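Local coordinates for binary enterotoxin of Clostridium perfringens component a (Clostridium perfringens, PDB 5WTZ), which probably transfers ADP-ribose from NAD+ to actin, as the enzymatic component of a two-part clostridial enterotoxin, at residues E293-M301 against I341-N349; I182-L193 against K205-Q213. All coordinates share one frame; numbering follows the deposited sequence.

Contact 1. Residues E293-M301 against I341-N349. With NAD (nicotinamide-adenine-dinucleotide), chain B.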
# COMPACT_ATOMS: atom_id res chain seq x y z
N GLU A 293 8.97 -11.10 -9.86
CA GLU A 293 7.88 -10.19 -10.20
C GLU A 293 7.71 -9.20 -9.06
O GLU A 293 8.02 -9.53 -7.90
CB GLU A 293 6.57 -10.94 -10.41
CG GLU A 293 6.07 -11.65 -9.15
CD GLU A 293 4.90 -12.57 -9.42
OE1 GLU A 293 3.95 -12.13 -10.11
OE2 GLU A 293 4.94 -13.74 -8.98
N ASP A 294 7.21 -8.00 -9.37
CA ASP A 294 6.98 -6.96 -8.37
C ASP A 294 6.12 -7.55 -7.27
O ASP A 294 5.11 -8.21 -7.55
CB ASP A 294 6.31 -5.72 -8.97
CG ASP A 294 7.26 -4.86 -9.81
OD1 ASP A 294 8.25 -5.39 -10.37
OD2 ASP A 294 6.99 -3.65 -9.93
N ILE A 295 6.53 -7.31 -6.03
CA ILE A 295 5.80 -7.80 -4.87
C ILE A 295 5.79 -6.71 -3.79
O ILE A 295 6.71 -5.89 -3.70
CB ILE A 295 6.41 -9.14 -4.33
CG1 ILE A 295 5.47 -9.81 -3.33
CG2 ILE A 295 7.83 -8.95 -3.78
CD1 ILE A 295 5.84 -11.28 -3.01
N ILE A 296 4.72 -6.68 -3.01
CA ILE A 296 4.67 -5.85 -1.81
C ILE A 296 5.17 -6.67 -0.61
O ILE A 296 4.75 -7.81 -0.41
CB ILE A 296 3.23 -5.35 -1.53
CG1 ILE A 296 2.74 -4.43 -2.67
CG2 ILE A 296 3.19 -4.66 -0.17
CD1 ILE A 296 3.75 -3.31 -3.04
N THR A 297 6.09 -6.12 0.18
CA THR A 297 6.50 -6.79 1.41
C THR A 297 6.51 -5.78 2.58
O THR A 297 6.41 -4.58 2.36
CB THR A 297 7.88 -7.47 1.26
OG1 THR A 297 8.08 -8.37 2.36
CG2 THR A 297 9.03 -6.43 1.15
N TYR A 298 6.63 -6.27 3.80
CA TYR A 298 6.40 -5.47 5.01
C TYR A 298 7.53 -5.56 6.04
O TYR A 298 8.27 -6.54 6.09
CB TYR A 298 5.09 -5.89 5.70
CG TYR A 298 3.85 -5.78 4.83
CD1 TYR A 298 3.46 -6.84 3.99
CD2 TYR A 298 3.07 -4.63 4.83
CE1 TYR A 298 2.33 -6.74 3.19
CE2 TYR A 298 1.93 -4.52 4.04
CZ TYR A 298 1.58 -5.57 3.22
OH TYR A 298 0.45 -5.44 2.45
N ARG A 299 7.64 -4.56 6.89
CA ARG A 299 8.65 -4.61 7.95
C ARG A 299 8.17 -3.80 9.14
O ARG A 299 7.72 -2.67 8.98
CB ARG A 299 10.01 -4.07 7.46
CG ARG A 299 11.10 -4.11 8.54
CD ARG A 299 12.48 -3.67 8.01
NE ARG A 299 13.31 -3.32 9.16
CZ ARG A 299 13.85 -4.22 9.98
NH1 ARG A 299 13.70 -5.53 9.75
NH2 ARG A 299 14.57 -3.82 11.03
N ARG A 300 8.25 -4.41 10.32
CA ARG A 300 8.05 -3.69 11.57
C ARG A 300 9.40 -3.07 11.92
O ARG A 300 10.35 -3.77 12.28
CB ARG A 300 7.53 -4.64 12.65
CG ARG A 300 6.23 -5.34 12.24
CD ARG A 300 5.14 -4.30 11.90
NE ARG A 300 3.93 -4.85 11.28
CZ ARG A 300 2.69 -4.63 11.73
NH1 ARG A 300 2.51 -3.92 12.83
NH2 ARG A 300 1.64 -5.14 11.11
N MET A 301 9.50 -1.76 11.75
CA MET A 301 10.79 -1.07 11.86
C MET A 301 10.92 -0.48 13.25
O MET A 301 9.94 -0.03 13.84
CB MET A 301 10.92 0.03 10.80
CG MET A 301 10.51 -0.37 9.37
SD MET A 301 10.43 1.05 8.24
CE MET A 301 12.13 1.28 7.87
N ILE A 341 17.94 -6.28 4.92
CA ILE A 341 16.57 -5.94 5.32
C ILE A 341 15.70 -7.19 5.50
O ILE A 341 15.35 -7.87 4.52
CB ILE A 341 15.88 -5.01 4.31
CG1 ILE A 341 16.84 -3.93 3.83
CG2 ILE A 341 14.59 -4.43 4.95
CD1 ILE A 341 16.21 -3.00 2.77
N SER A 342 15.37 -7.49 6.76
CA SER A 342 14.40 -8.53 7.10
C SER A 342 12.96 -8.02 6.89
O SER A 342 12.47 -7.10 7.59
CB SER A 342 14.60 -9.02 8.53
OG SER A 342 15.65 -9.98 8.61
N THR A 343 12.27 -8.61 5.93
CA THR A 343 10.89 -8.23 5.63
C THR A 343 10.00 -9.46 5.68
O THR A 343 10.48 -10.58 5.56
CB THR A 343 10.71 -7.56 4.24
OG1 THR A 343 10.70 -8.56 3.21
CG2 THR A 343 11.81 -6.54 3.95
N THR A 344 8.70 -9.23 5.86
CA THR A 344 7.73 -10.30 5.84
C THR A 344 6.66 -9.96 4.81
O THR A 344 6.16 -8.83 4.76
CB THR A 344 7.10 -10.54 7.24
OG1 THR A 344 6.08 -11.54 7.15
CG2 THR A 344 6.47 -9.26 7.81
N VAL A 345 6.30 -10.92 3.97
CA VAL A 345 5.34 -10.64 2.92
C VAL A 345 3.90 -10.56 3.43
O VAL A 345 2.98 -10.26 2.66
CB VAL A 345 5.43 -11.67 1.80
CG1 VAL A 345 6.84 -11.62 1.21
CG2 VAL A 345 5.08 -13.06 2.30
N LEU A 346 3.69 -10.82 4.72
CA LEU A 346 2.36 -10.66 5.31
C LEU A 346 2.27 -9.31 6.01
O LEU A 346 3.26 -8.83 6.55
CB LEU A 346 2.04 -11.77 6.31
CG LEU A 346 2.13 -13.23 5.85
CD1 LEU A 346 1.69 -14.16 6.96
CD2 LEU A 346 1.31 -13.48 4.57
N SER A 347 1.08 -8.72 6.00
CA SER A 347 0.84 -7.46 6.68
C SER A 347 0.60 -7.69 8.18
O SER A 347 0.62 -6.72 8.95
CB SER A 347 -0.34 -6.71 6.05
OG SER A 347 -1.52 -7.51 5.99
N ASN A 348 0.37 -8.95 8.58
CA ASN A 348 0.19 -9.33 9.99
C ASN A 348 1.24 -8.72 10.91
O ASN A 348 2.42 -8.69 10.56
CB ASN A 348 0.25 -10.87 10.19
CG ASN A 348 -0.77 -11.63 9.36
OD1 ASN A 348 -0.94 -11.37 8.17
ND2 ASN A 348 -1.44 -12.59 9.98
N ASN A 349 0.83 -8.26 12.09
CA ASN A 349 1.81 -7.86 13.09
C ASN A 349 2.60 -9.09 13.58
O ASN A 349 2.12 -10.21 13.46
CB ASN A 349 1.13 -7.16 14.27
CG ASN A 349 2.07 -6.24 15.04
OD1 ASN A 349 3.29 -6.22 14.79
ND2 ASN A 349 1.52 -5.48 15.99
PA NAD B . 17.28 -5.85 12.59
O1A NAD B . 18.73 -6.28 12.69
O2A NAD B . 16.73 -5.34 11.29
O5B NAD B . 16.97 -4.72 13.70
C5B NAD B . 17.54 -4.73 15.01
C4B NAD B . 17.58 -3.31 15.55
O4B NAD B . 18.45 -2.55 14.70
C3B NAD B . 16.21 -2.65 15.52
O3B NAD B . 16.08 -1.82 16.68
C2B NAD B . 16.26 -1.80 14.25
O2B NAD B . 15.43 -0.63 14.34
C1B NAD B . 17.74 -1.44 14.13
N9A NAD B . 18.09 -1.30 12.71
C8A NAD B . 17.95 -2.23 11.74
N7A NAD B . 18.37 -1.74 10.54
C5A NAD B . 18.76 -0.48 10.75
C6A NAD B . 19.31 0.61 9.92
N6A NAD B . 19.51 0.43 8.59
N1A NAD B . 19.58 1.80 10.52
C2A NAD B . 19.39 1.98 11.84
N3A NAD B . 18.91 1.03 12.66
C4A NAD B . 18.57 -0.19 12.17
O3 NAD B . 16.41 -7.12 13.05
PN NAD B . 14.86 -7.18 13.48
O1N NAD B . 14.02 -6.84 12.26
O2N NAD B . 14.70 -6.43 14.77
O5D NAD B . 14.76 -8.76 13.80
C5D NAD B . 15.15 -9.75 12.85
C4D NAD B . 14.61 -11.09 13.29
O4D NAD B . 13.20 -11.13 13.06
C3D NAD B . 15.18 -12.20 12.43
O3D NAD B . 15.08 -13.43 13.17
C2D NAD B . 14.23 -12.24 11.25
O2D NAD B . 14.19 -13.54 10.65
C1D NAD B . 12.89 -11.83 11.86
N1N NAD B . 12.08 -10.96 10.99
C2N NAD B . 11.77 -9.70 11.36
C3N NAD B . 11.00 -8.88 10.53
C7N NAD B . 10.63 -7.47 10.91
O7N NAD B . 11.34 -6.80 11.68
N7N NAD B . 9.50 -7.01 10.41
C4N NAD B . 10.52 -9.36 9.31
C5N NAD B . 10.85 -10.66 8.96
C6N NAD B . 11.63 -11.43 9.82
O HOH W 1 2.79 -9.58 0.08
O HOH W 2 4.07 -7.03 9.03

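Contact 2. Residues I182-L193 against K205-Q213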
# COMPACT_ATOMS: atom_id res chain seq x y z
N ILE A 182 -15.48 0.39 -5.94
CA ILE A 182 -14.40 -0.48 -6.40
C ILE A 182 -13.89 -1.39 -5.29
O ILE A 182 -13.67 -0.94 -4.16
CB ILE A 182 -13.22 0.33 -6.97
CG1 ILE A 182 -13.70 1.36 -7.98
CG2 ILE A 182 -12.18 -0.61 -7.58
CD1 ILE A 182 -12.72 2.49 -8.19
N ASP A 183 -13.69 -2.66 -5.61
CA ASP A 183 -13.16 -3.65 -4.67
C ASP A 183 -11.82 -3.25 -4.02
O ASP A 183 -11.08 -2.40 -4.53
CB ASP A 183 -13.00 -4.99 -5.39
CG ASP A 183 -13.06 -6.17 -4.44
OD1 ASP A 183 -13.34 -5.95 -3.25
OD2 ASP A 183 -12.84 -7.31 -4.91
N GLN A 184 -11.53 -3.87 -2.88
CA GLN A 184 -10.25 -3.74 -2.21
C GLN A 184 -9.13 -4.37 -3.03
O GLN A 184 -9.40 -5.20 -3.91
CB GLN A 184 -10.29 -4.42 -0.83
CG GLN A 184 -10.89 -3.61 0.30
CD GLN A 184 -10.59 -4.24 1.65
OE1 GLN A 184 -9.82 -3.70 2.45
NE2 GLN A 184 -11.20 -5.39 1.91
N GLY A 185 -7.89 -3.98 -2.74
CA GLY A 185 -6.72 -4.65 -3.28
C GLY A 185 -5.99 -3.96 -4.43
O GLY A 185 -5.04 -4.52 -4.97
N TYR A 186 -6.40 -2.75 -4.79
CA TYR A 186 -5.79 -2.11 -5.94
C TYR A 186 -4.84 -0.97 -5.59
O TYR A 186 -4.79 -0.49 -4.45
CB TYR A 186 -6.88 -1.59 -6.90
CG TYR A 186 -7.72 -2.70 -7.47
CD1 TYR A 186 -7.31 -3.40 -8.60
CD2 TYR A 186 -8.93 -3.05 -6.88
CE1 TYR A 186 -8.08 -4.42 -9.12
CE2 TYR A 186 -9.71 -4.08 -7.40
CZ TYR A 186 -9.28 -4.76 -8.52
OH TYR A 186 -10.05 -5.77 -9.04
N SER A 187 -4.09 -0.56 -6.60
CA SER A 187 -3.20 0.59 -6.49
C SER A 187 -3.38 1.53 -7.70
O SER A 187 -3.95 1.15 -8.72
CB SER A 187 -1.75 0.13 -6.40
OG SER A 187 -1.58 -0.91 -5.43
N LEU A 188 -2.88 2.74 -7.54
CA LEU A 188 -2.92 3.76 -8.58
C LEU A 188 -1.54 3.98 -9.19
O LEU A 188 -0.55 4.20 -8.48
CB LEU A 188 -3.47 5.06 -7.99
CG LEU A 188 -3.67 6.32 -8.84
CD1 LEU A 188 -4.66 7.20 -8.13
CD2 LEU A 188 -2.35 7.07 -9.04
N LYS A 189 -1.48 3.96 -10.52
CA LYS A 189 -0.26 4.25 -11.27
C LYS A 189 -0.50 5.41 -12.23
O LYS A 189 -1.30 5.29 -13.17
CB LYS A 189 0.20 3.02 -12.05
CG LYS A 189 1.47 3.23 -12.83
CD LYS A 189 1.80 2.01 -13.66
CE LYS A 189 3.18 2.16 -14.30
NZ LYS A 189 3.46 1.03 -15.21
N ALA A 190 0.20 6.52 -12.01
CA ALA A 190 -0.04 7.72 -12.81
C ALA A 190 0.45 7.50 -14.25
O ALA A 190 1.47 6.85 -14.49
CB ALA A 190 0.65 8.93 -12.17
N THR A 191 -0.33 8.03 -15.20
CA THR A 191 -0.08 7.87 -16.62
C THR A 191 -0.00 9.22 -17.32
O THR A 191 0.26 9.28 -18.52
CB THR A 191 -1.18 7.01 -17.30
OG1 THR A 191 -2.45 7.67 -17.17
CG2 THR A 191 -1.27 5.64 -16.67
N GLY A 192 -0.28 10.29 -16.58
CA GLY A 192 -0.22 11.63 -17.16
C GLY A 192 -0.53 12.71 -16.14
O GLY A 192 -1.15 12.42 -15.11
N LEU A 193 -0.11 13.94 -16.42
CA LEU A 193 -0.34 15.08 -15.53
C LEU A 193 -0.54 16.34 -16.35
O LEU A 193 0.17 16.61 -17.32
CB LEU A 193 0.83 15.26 -14.55
CG LEU A 193 0.76 16.44 -13.57
CD1 LEU A 193 -0.24 16.21 -12.41
CD2 LEU A 193 2.13 16.78 -13.00
N LYS A 205 -4.70 17.65 -12.67
CA LYS A 205 -5.37 16.44 -13.13
C LYS A 205 -4.38 15.29 -13.28
O LYS A 205 -3.49 15.31 -14.15
CB LYS A 205 -6.10 16.71 -14.44
CG LYS A 205 -6.86 15.53 -14.99
CD LYS A 205 -7.38 15.86 -16.37
CE LYS A 205 -7.75 14.61 -17.15
NZ LYS A 205 -8.11 14.95 -18.56
N VAL A 206 -4.54 14.28 -12.44
CA VAL A 206 -3.74 13.07 -12.52
C VAL A 206 -4.50 12.02 -13.32
O VAL A 206 -5.55 11.53 -12.89
CB VAL A 206 -3.40 12.52 -11.11
CG1 VAL A 206 -2.59 11.23 -11.20
CG2 VAL A 206 -2.63 13.56 -10.30
N ASP A 207 -3.99 11.70 -14.51
CA ASP A 207 -4.47 10.54 -15.23
C ASP A 207 -3.78 9.34 -14.61
O ASP A 207 -2.58 9.39 -14.31
CB ASP A 207 -4.17 10.61 -16.72
CG ASP A 207 -5.02 11.65 -17.45
OD1 ASP A 207 -6.19 11.87 -17.07
OD2 ASP A 207 -4.52 12.24 -18.43
N ALA A 208 -4.52 8.26 -14.39
CA ALA A 208 -3.93 7.06 -13.80
C ALA A 208 -4.66 5.78 -14.19
O ALA A 208 -5.85 5.79 -14.58
CB ALA A 208 -3.89 7.18 -12.29
N ASP A 209 -3.94 4.68 -14.06
CA ASP A 209 -4.49 3.34 -14.22
C ASP A 209 -4.72 2.67 -12.88
O ASP A 209 -3.90 2.77 -11.95
CB ASP A 209 -3.56 2.44 -15.04
CG ASP A 209 -3.54 2.79 -16.52
OD1 ASP A 209 -4.39 3.54 -17.02
OD2 ASP A 209 -2.64 2.27 -17.19
N LEU A 210 -5.84 1.96 -12.78
CA LEU A 210 -6.05 1.07 -11.66
C LEU A 210 -5.30 -0.22 -11.96
O LEU A 210 -5.60 -0.88 -12.95
CB LEU A 210 -7.54 0.80 -11.45
CG LEU A 210 -7.89 0.03 -10.17
CD1 LEU A 210 -8.26 0.99 -9.05
CD2 LEU A 210 -9.01 -0.95 -10.45
N ILE A 211 -4.32 -0.54 -11.13
CA ILE A 211 -3.52 -1.75 -11.29
C ILE A 211 -3.61 -2.60 -10.04
O ILE A 211 -3.97 -2.12 -8.96
CB ILE A 211 -2.03 -1.45 -11.58
CG1 ILE A 211 -1.36 -0.89 -10.33
CG2 ILE A 211 -1.89 -0.54 -12.79
CD1 ILE A 211 0.18 -1.07 -10.31
N LYS A 212 -3.28 -3.88 -10.19
CA LYS A 212 -3.31 -4.78 -9.05
C LYS A 212 -1.92 -5.31 -8.79
O LYS A 212 -1.36 -6.01 -9.63
CB LYS A 212 -4.29 -5.93 -9.29
CG LYS A 212 -4.60 -6.74 -8.04
CD LYS A 212 -5.64 -7.80 -8.35
CE LYS A 212 -6.77 -7.77 -7.34
NZ LYS A 212 -6.26 -7.98 -5.96
N GLN A 213 -1.36 -4.95 -7.65
CA GLN A 213 -0.04 -5.41 -7.27
C GLN A 213 -0.13 -6.73 -6.52
O GLN A 213 -1.16 -7.02 -5.91
CB GLN A 213 0.67 -4.37 -6.41
CG GLN A 213 0.85 -3.00 -7.07
CD GLN A 213 1.85 -2.14 -6.33
OE1 GLN A 213 3.05 -2.16 -6.64
NE2 GLN A 213 1.37 -1.37 -5.35
O HOH W 3 -2.63 -3.27 -5.53
O HOH W 4 -3.41 -6.84 -4.31
O HOH W 5 -4.70 6.10 -17.50

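Contact 1. Residues E293-M301 against I341-N349
I295 touches V345 lightly, CD1 to CG1, and at the next residue a water donates to both I296 O and V345 O. T297 OG1 lies 2.8 Å from T343 OG1, with T344 O also in reach; T343 OG1 is bonded to V385 O as well, and the two side chains cross at about a right angle. Y298 makes the single antiparallel bridge, T344 N giving a nearly straight bond to Y298 O (2.7 Å, 164°) and Y298 N returning a more bent one to T344 O. S347 CB lies over one face of the Y298 ring, 3.8 Å from its centroid, a CH-pi contact, and Y298 OH goes on to N215. The extended side chain of R299, CG anti to the backbone N (chi1 -180°), carries the guanidinium out to NAD. There R299 NH1 meets S342 O on a lone pair at 2.9 Å and NAD O1N at 2.8 Å, R299 NH2 reaches NAD O2A weakly, and R299 NE pairs with E305. R300 bends back at chi2: R300 NH2 bonds S347 O (2.9 Å), which lies in the guanidinium plane, and also reaches F61 O, while the guanidinium stacks, planes 10° apart, on the N349 amide, itself bonded to A354. R299, S342 on the S-T-T strand and E384, bonded to S342 OG, correspond to the Arg, Ser-Thr-Ser and Glu elements of the R-S-E class of ADP-ribosyltransferases, and here line the NAD pocket.

Contact 2. Residues I182-L193 against K205-Q213
Y186 packs its ring face on L210 at the open end of an antiparallel beta hairpin, strands 187-198 and 201-211, with L210 CD2 3.8 Å from the ring centroid. K212 runs obliquely past the same ring, its NZ too distant for more than a weak cation-pi attraction. From here paired backbone bonds tie S187 to I211 and K189 to D209. On one face of the sheet, L188 CG rests 3.6 Å from A208 CB, and farther along A190 and L193 meet V206. Near L193 a classic beta bulge shifts the register by one: T191 and G192 sit opposite the single residue D207, T191 N binding D207 O at 2.8 Å and G192 N only weakly. Beside the bulge, T191 CG2 lies against the carboxylate of D209, which is on the face of S187 and K189, and a water links T191 OG1 with D209 OD1. S187 OG, anti to its carbonyl carbon (chi1 -48°), is bonded to a water (2.6 Å) that also bonds G185 O and Q213 N. Farther out, F126 of helix 120-130 packs against L193 and V206, and H159 on the adjoining strand 156-162 takes the carboxylate of D207. N134 holds Q213 OE1, and Q213 NE2 donates to S187 OG at 3.0 Å with an N-H...O angle of 155°.

Contact 2 comes first along the chain and closes before contact 1 opens; their centres lie about 21 Å apart. Each belongs to a different ADP-ribosyltransferase-like region, and both regions hold a five-stranded mixed sheet of the same order across, 1-3-5-4-2 when the strands are numbered along the chain. Contact 2 joins the neighbouring strands 187-198 and 201-211 of the first sheet, away from the NAD pocket. Contact 1 instead joins the edge strand 295-301 of the second sheet to strand 341-344 of a separate three-stranded sheet, beside NAD. The two meet where I296 CD1 packs 3.8 Å from Q213 OE1, so related scaffolds abut, with NAD bound in the second.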